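Local coordinates for ABC-type branched-chain amino acid transport systems periplasmic component-like protein (Thermomonospora curvata, PDB 4N03) that probably binds fatty acids as the substrate-binding component of an ABC transporter, and holds a palmitic acid molecule in this crystal structure, at residues 93-107 and 115-129. Numbering follows the deposited sequence. Where two conformers were deposited one is given.
Sequences YTELNNNVLAIPHFL and VKQRIESDKMFTIPS. With PLM (palmitic acid), chain B.
I103 and F106 pair in parallel with T126 and P128, a beta bulge shifting the register by one residue between the two bridges, and the axes of 105-107 and 126-129 cross at -39°. I103 is gripped on both sides, its N donating to F125 O (2.9 Å) and its O accepting from I127 N (2.9 Å); beyond the bulge F106 O takes S129 N from above the carbonyl plane. These strands and the intervening helix form a beta-alpha-beta unit of the parallel sheet in one lobe of this periplasmic binding protein, and L107 CG reaches C5 of the bound palmitic acid (3.8 Å). On the helical side Y93, flat and long, is a knob among V115, R118, I119 and D122. CG anti to the backbone N sends its ring across to helix 109-122, V115 CB over one face, offset toward the rim, and OH donating to the anti lone pair of D122 OD2 (2.7 Å), ring and carboxylate nearly coplanar. D122's short carboxylate takes two donors: N97 ND2 meets OD2 on its syn side, 33° out of the carboxylate plane (2.9 Å), almost straight at 176°. A phenylalanine at Y93 would probably leave D122 OD2 with one fewer donor. Selenomethionine M124, flexible and unbranched, bends to bring SE to A102 CA (3.6 Å) and CE against N97 CA (3.5 Å).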
loop_
_atom_site.group_PDB
_atom_site.type_symbol
_atom_site.label_atom_id
_atom_site.label_comp_id
_atom_site.label_asym_id
_atom_site.label_seq_id
_atom_site.Cartn_x
_atom_site.Cartn_y
_atom_site.Cartn_z
ATOM N N TYR A 93 16.666 9.704 0.374
ATOM C CA TYR A 93 16.391 10.159 -0.970
ATOM C C TYR A 93 17.615 10.887 -1.521
ATOM O O TYR A 93 18.025 10.670 -2.651
ATOM C CB TYR A 93 15.136 11.043 -1.005
ATOM C CG TYR A 93 14.793 11.485 -2.406
ATOM C CD1 TYR A 93 15.348 12.645 -2.930
ATOM C CD2 TYR A 93 14.041 10.698 -3.241
ATOM C CE1 TYR A 93 15.103 13.015 -4.247
ATOM C CE2 TYR A 93 13.781 11.074 -4.551
ATOM C CZ TYR A 93 14.316 12.240 -5.046
ATOM O OH TYR A 93 14.079 12.574 -6.348
ATOM N N THR A 94 18.206 11.758 -0.734
ATOM C CA THR A 94 19.316 12.561 -1.257
ATOM C C THR A 94 20.555 11.690 -1.486
ATOM O O THR A 94 21.388 12.039 -2.324
ATOM C CB THR A 94 19.641 13.713 -0.351
ATOM O OG1 THR A 94 20.079 13.204 0.870
ATOM C CG2 THR A 94 18.480 14.574 -0.068
ATOM N N GLU A 95 20.666 10.561 -0.790
ATOM C CA GLU A 95 21.759 9.601 -1.016
ATOM C C GLU A 95 21.562 8.737 -2.253
ATOM O O GLU A 95 22.522 8.132 -2.780
ATOM C CB GLU A 95 21.846 8.636 0.148
ATOM C CG GLU A 95 22.257 9.180 1.486
ATOM C CD GLU A 95 22.319 8.049 2.503
ATOM O OE1 GLU A 95 21.303 7.767 3.206
ATOM O OE2 GLU A 95 23.370 7.369 2.549
ATOM N N LEU A 96 20.321 8.613 -2.702
ATOM C CA LEU A 96 20.035 7.756 -3.828
ATOM C C LEU A 96 19.824 8.539 -5.096
ATOM O O LEU A 96 19.994 7.963 -6.160
ATOM C CB LEU A 96 18.734 6.982 -3.593
ATOM C CG LEU A 96 18.731 5.946 -2.495
ATOM C CD1 LEU A 96 17.305 5.434 -2.357
ATOM C CD2 LEU A 96 19.686 4.837 -2.844
ATOM N N ASN A 97 19.383 9.810 -5.035
ATOM C CA ASN A 97 18.686 10.383 -6.187
ATOM C C ASN A 97 19.548 10.591 -7.408
ATOM O O ASN A 97 19.054 10.626 -8.512
ATOM C CB ASN A 97 17.902 11.658 -5.842
ATOM C CG ASN A 97 18.789 12.831 -5.458
ATOM O OD1 ASN A 97 19.831 12.660 -4.839
ATOM N ND2 ASN A 97 18.346 14.050 -5.789
ATOM N N ASN A 98 20.847 10.747 -7.215
ATOM C CA ASN A 98 21.673 10.987 -8.368
ATOM C C ASN A 98 22.196 9.696 -8.982
ATOM O O ASN A 98 22.846 9.727 -10.024
ATOM C CB ASN A 98 22.740 12.044 -8.078
ATOM C CG ASN A 98 22.122 13.461 -7.872
ATOM O OD1 ASN A 98 21.188 13.890 -8.591
ATOM N ND2 ASN A 98 22.633 14.175 -6.886
ATOM N N ASN A 99 21.895 8.533 -8.370
ATOM C CA ASN A 99 22.532 7.234 -8.717
ATOM C C ASN A 99 21.600 6.071 -8.952
ATOM O O ASN A 99 22.065 4.955 -9.164
ATOM C CB ASN A 99 23.636 6.804 -7.722
ATOM C CG ASN A 99 23.161 6.689 -6.286
ATOM O OD1 ASN A 99 22.643 5.656 -5.856
ATOM N ND2 ASN A 99 23.392 7.748 -5.515
ATOM N N VAL A 100 20.286 6.319 -8.925
ATOM C CA VAL A 100 19.290 5.343 -9.304
ATOM C C VAL A 100 18.413 5.961 -10.378
ATOM O O VAL A 100 18.194 7.175 -10.397
ATOM C CB VAL A 100 18.429 4.823 -8.118
ATOM C CG1 VAL A 100 19.302 4.215 -7.025
ATOM C CG2 VAL A 100 17.536 5.876 -7.536
ATOM N N LEU A 101 17.852 5.150 -11.234
ATOM C CA LEU A 101 17.001 5.656 -12.280
ATOM C C LEU A 101 15.602 5.993 -11.783
ATOM O O LEU A 101 15.025 7.017 -12.239
ATOM C CB LEU A 101 16.907 4.610 -13.415
ATOM C CG LEU A 101 16.011 5.043 -14.595
ATOM C CD1 LEU A 101 16.534 6.229 -15.349
ATOM C CD2 LEU A 101 15.882 3.865 -15.554
ATOM N N ALA A 102 15.064 5.148 -10.927
ATOM C CA ALA A 102 13.692 5.202 -10.441
ATOM C C ALA A 102 13.683 4.582 -9.048
ATOM O O ALA A 102 14.647 3.904 -8.654
ATOM C CB ALA A 102 12.780 4.429 -11.379
ATOM N N ILE A 103 12.570 4.790 -8.344
ATOM C CA ILE A 103 12.327 4.268 -6.983
ATOM C C ILE A 103 11.044 3.468 -7.028
ATOM O O ILE A 103 9.947 3.997 -6.805
ATOM C CB ILE A 103 12.282 5.365 -5.935
ATOM C CG1 ILE A 103 13.625 6.078 -5.902
ATOM C CG2 ILE A 103 11.948 4.751 -4.601
ATOM C CD1 ILE A 103 13.650 7.254 -4.933
ATOM N N PRO A 104 11.146 2.149 -7.318
ATOM C CA PRO A 104 9.944 1.332 -7.427
ATOM C C PRO A 104 9.314 0.841 -6.157
ATOM O O PRO A 104 8.296 0.189 -6.191
ATOM C CB PRO A 104 10.405 0.152 -8.260
ATOM C CG PRO A 104 11.849 -0.008 -7.897
ATOM C CD PRO A 104 12.321 1.424 -7.856
ATOM N N HIS A 105 9.925 1.167 -5.018
ATOM C CA HIS A 105 9.271 0.976 -3.725
ATOM C C HIS A 105 9.731 2.057 -2.791
ATOM O O HIS A 105 10.902 2.158 -2.467
ATOM C CB HIS A 105 9.571 -0.416 -3.132
ATOM C CG HIS A 105 9.066 -0.579 -1.732
ATOM N ND1 HIS A 105 7.787 -0.254 -1.356
ATOM C CD2 HIS A 105 9.679 -1.023 -0.611
ATOM C CE1 HIS A 105 7.656 -0.460 -0.058
ATOM N NE2 HIS A 105 8.778 -0.945 0.420
ATOM N N PHE A 106 8.789 2.902 -2.347
ATOM C CA PHE A 106 9.039 3.930 -1.344
ATOM C C PHE A 106 7.886 3.793 -0.336
ATOM O O PHE A 106 6.730 4.152 -0.639
ATOM C CB PHE A 106 9.032 5.292 -2.000
ATOM C CG PHE A 106 9.831 6.326 -1.247
ATOM C CD1 PHE A 106 9.796 6.415 0.141
ATOM C CD2 PHE A 106 10.576 7.240 -1.928
ATOM C CE1 PHE A 106 10.548 7.372 0.802
ATOM C CE2 PHE A 106 11.344 8.180 -1.270
ATOM C CZ PHE A 106 11.323 8.261 0.106
ATOM N N LEU A 107 8.169 3.227 0.831
ATOM C CA LEU A 107 7.117 2.937 1.801
ATOM C C LEU A 107 6.733 4.206 2.565
ATOM O O LEU A 107 7.591 4.897 3.076
ATOM C CB LEU A 107 7.599 1.890 2.801
ATOM C CG LEU A 107 6.511 1.331 3.717
ATOM C CD1 LEU A 107 6.781 -0.147 3.976
ATOM C CD2 LEU A 107 6.410 2.088 5.028
ATOM N N VAL A 115 9.444 14.245 0.243
ATOM C CA VAL A 115 10.350 14.346 -0.911
ATOM C C VAL A 115 9.607 14.573 -2.215
ATOM O O VAL A 115 10.190 14.568 -3.266
ATOM C CB VAL A 115 11.285 13.122 -1.036
ATOM C CG1 VAL A 115 12.252 13.082 0.119
ATOM C CG2 VAL A 115 10.523 11.844 -1.147
ATOM N N LYS A 116 8.319 14.927 -2.119
ATOM C CA LYS A 116 7.489 15.112 -3.305
ATOM C C LYS A 116 8.063 16.201 -4.226
ATOM O O LYS A 116 8.119 16.061 -5.433
ATOM C CB LYS A 116 6.044 15.325 -2.887
ATOM C CG LYS A 116 5.071 15.324 -4.005
ATOM C CD LYS A 116 3.664 15.441 -3.442
ATOM C CE LYS A 116 2.661 15.475 -4.569
ATOM N NZ LYS A 116 2.667 16.824 -5.193
ATOM N N GLN A 117 8.468 17.334 -3.637
ATOM C CA GLN A 117 9.023 18.386 -4.466
ATOM C C GLN A 117 10.308 17.956 -5.176
ATOM O O GLN A 117 10.532 18.286 -6.337
ATOM C CB GLN A 117 9.310 19.648 -3.632
ATOM C CG GLN A 117 8.142 20.484 -3.293
ATOM C CD GLN A 117 8.533 21.777 -2.598
ATOM O OE1 GLN A 117 8.832 21.768 -1.439
ATOM N NE2 GLN A 117 8.538 22.882 -3.330
ATOM N N ARG A 118 11.161 17.239 -4.462
ATOM C CA ARG A 118 12.380 16.750 -5.087
ATOM C C ARG A 118 12.105 15.701 -6.192
ATOM O O ARG A 118 12.735 15.714 -7.240
ATOM C CB ARG A 118 13.273 16.112 -4.039
ATOM C CG ARG A 118 13.921 17.109 -3.099
ATOM C CD ARG A 118 14.772 16.323 -2.114
ATOM N NE ARG A 118 15.347 17.159 -1.077
ATOM C CZ ARG A 118 14.733 17.502 0.046
ATOM N NH1 ARG A 118 13.471 17.094 0.283
ATOM N NH2 ARG A 118 15.387 18.257 0.947
ATOM N N ILE A 119 11.131 14.843 -5.943
ATOM C CA ILE A 119 10.728 13.844 -6.935
ATOM C C ILE A 119 10.322 14.530 -8.209
ATOM O O ILE A 119 10.711 14.153 -9.324
ATOM C CB ILE A 119 9.610 12.951 -6.370
ATOM C CG1 ILE A 119 10.195 11.903 -5.430
ATOM C CG2 ILE A 119 8.820 12.271 -7.477
ATOM C CD1 ILE A 119 9.137 11.193 -4.611
ATOM N N GLU A 120 9.550 15.621 -8.045
ATOM C CA GLU A 120 9.066 16.339 -9.223
ATOM C C GLU A 120 10.240 16.999 -9.984
ATOM O O GLU A 120 10.339 16.907 -11.216
ATOM C CB GLU A 120 8.042 17.387 -8.827
ATOM C CG GLU A 120 7.357 18.034 -10.021
ATOM C CD GLU A 120 6.264 17.105 -10.630
ATOM O OE1 GLU A 120 5.626 16.320 -9.865
ATOM O OE2 GLU A 120 6.032 17.164 -11.841
ATOM N N SER A 121 11.141 17.624 -9.227
ATOM C CA SER A 121 12.271 18.302 -9.824
ATOM C C SER A 121 13.194 17.333 -10.524
ATOM O O SER A 121 13.735 17.594 -11.589
ATOM C CB SER A 121 13.031 19.071 -8.747
ATOM O OG SER A 121 14.122 19.775 -9.312
ATOM N N ASP A 122 13.370 16.171 -9.912
ATOM C CA ASP A 122 14.278 15.118 -10.393
ATOM C C ASP A 122 13.646 14.258 -11.486
ATOM O O ASP A 122 14.330 13.478 -12.137
ATOM C CB ASP A 122 14.722 14.237 -9.227
ATOM C CG ASP A 122 15.668 14.923 -8.288
ATOM O OD1 ASP A 122 16.322 15.927 -8.683
ATOM O OD2 ASP A 122 15.798 14.434 -7.168
ATOM N N LYS A 123 12.344 14.371 -11.704
ATOM C CA LYS A 123 11.587 13.514 -12.615
ATOM C C LYS A 123 11.724 12.034 -12.231
ATOM O O LYS A 123 11.824 11.149 -13.085
ATOM C CB LYS A 123 11.999 13.753 -14.073
ATOM C CG LYS A 123 11.788 15.199 -14.522
ATOM C CD LYS A 123 12.179 15.400 -15.973
ATOM C CE LYS A 123 11.557 16.636 -16.599
ATOM N NZ LYS A 123 11.647 17.901 -15.821
HETATM N N MSE A 124 11.657 11.756 -10.942
HETATM C CA MSE A 124 11.933 10.410 -10.407
HETATM C C MSE A 124 10.672 9.597 -10.380
HETATM O O MSE A 124 9.803 9.832 -9.549
HETATM C CB MSE A 124 12.469 10.575 -8.977
HETATM C CG MSE A 124 12.882 9.226 -8.327
HETATM SE SE MSE A 124 14.482 8.478 -9.115
HETATM C CE MSE A 124 15.723 9.450 -7.905
ATOM N N PHE A 125 10.581 8.578 -11.244
ATOM C CA PHE A 125 9.449 7.682 -11.187
ATOM C C PHE A 125 9.454 6.946 -9.890
ATOM O O PHE A 125 10.439 6.254 -9.582
ATOM C CB PHE A 125 9.490 6.705 -12.391
ATOM C CG PHE A 125 8.368 5.714 -12.458
ATOM C CD1 PHE A 125 7.087 6.016 -12.011
ATOM C CD2 PHE A 125 8.594 4.433 -12.983
ATOM C CE1 PHE A 125 6.072 5.088 -12.080
ATOM C CE2 PHE A 125 7.544 3.543 -13.078
ATOM C CZ PHE A 125 6.302 3.837 -12.607
ATOM N N THR A 126 8.413 7.073 -9.088
ATOM C CA THR A 126 8.305 6.571 -7.752
ATOM C C THR A 126 7.020 5.797 -7.615
ATOM O O THR A 126 5.957 6.352 -7.945
ATOM C CB THR A 126 8.378 7.746 -6.761
ATOM O OG1 THR A 126 9.575 8.483 -6.945
ATOM C CG2 THR A 126 8.325 7.270 -5.363
ATOM N N ILE A 127 7.097 4.565 -7.085
ATOM C CA ILE A 127 5.938 3.776 -6.810
ATOM C C ILE A 127 5.829 3.573 -5.321
ATOM O O ILE A 127 6.529 2.709 -4.726
ATOM C CB ILE A 127 5.937 2.405 -7.519
ATOM C CG1 ILE A 127 6.230 2.527 -8.997
ATOM C CG2 ILE A 127 4.639 1.656 -7.242
ATOM C CD1 ILE A 127 6.491 1.208 -9.709
ATOM N N PRO A 128 5.019 4.389 -4.645
ATOM C CA PRO A 128 4.898 4.217 -3.187
ATOM C C PRO A 128 4.137 2.967 -2.761
ATOM O O PRO A 128 3.304 2.451 -3.480
ATOM C CB PRO A 128 4.081 5.455 -2.765
ATOM C CG PRO A 128 4.143 6.395 -3.905
ATOM C CD PRO A 128 4.225 5.535 -5.107
ATOM N N SER A 129 4.473 2.480 -1.574
ATOM C CA SER A 129 3.520 1.650 -0.759
ATOM C C SER A 129 2.939 2.605 0.289
ATOM O O SER A 129 3.398 2.782 1.413
ATOM C CB SER A 129 4.191 0.436 -0.148
ATOM O OG SER A 129 4.686 -0.422 -1.136
HETATM C C1 PLM B . 1.235 4.903 5.085
HETATM O O1 PLM B . 0.586 5.187 4.044
HETATM O O2 PLM B . 2.071 5.657 5.629
HETATM C C2 PLM B . 1.132 3.496 5.625
HETATM C C3 PLM B . 2.112 2.586 4.764
HETATM C C4 PLM B . 1.953 1.110 5.047
HETATM C C5 PLM B . 2.917 0.268 4.284
HETATM C C6 PLM B . 2.802 -1.267 4.397
HETATM C C7 PLM B . 1.906 -1.813 3.292
HETATM C C8 PLM B . 1.554 -3.272 3.395
HETATM C C9 PLM B . 0.931 -3.881 2.153
HETATM C CA PLM B . -0.613 -3.811 2.088
HETATM C CB PLM B . -1.056 -4.197 0.621
HETATM C CC PLM B . -1.996 -3.116 0.011
HETATM C CD PLM B . -2.042 -3.109 -1.503
HETATM C CE PLM B . -2.916 -2.049 -2.161
HETATM C CF PLM B . -2.409 -1.731 -3.576
HETATM C CG PLM B . -2.924 -2.662 -4.659
HETATM O O HOH W 1 19.109 15.851 -8.315
HETATM O O HOH W 2 12.463 7.427 -12.904
HETATM O O HOH W 3 5.888 0.147 -3.642
#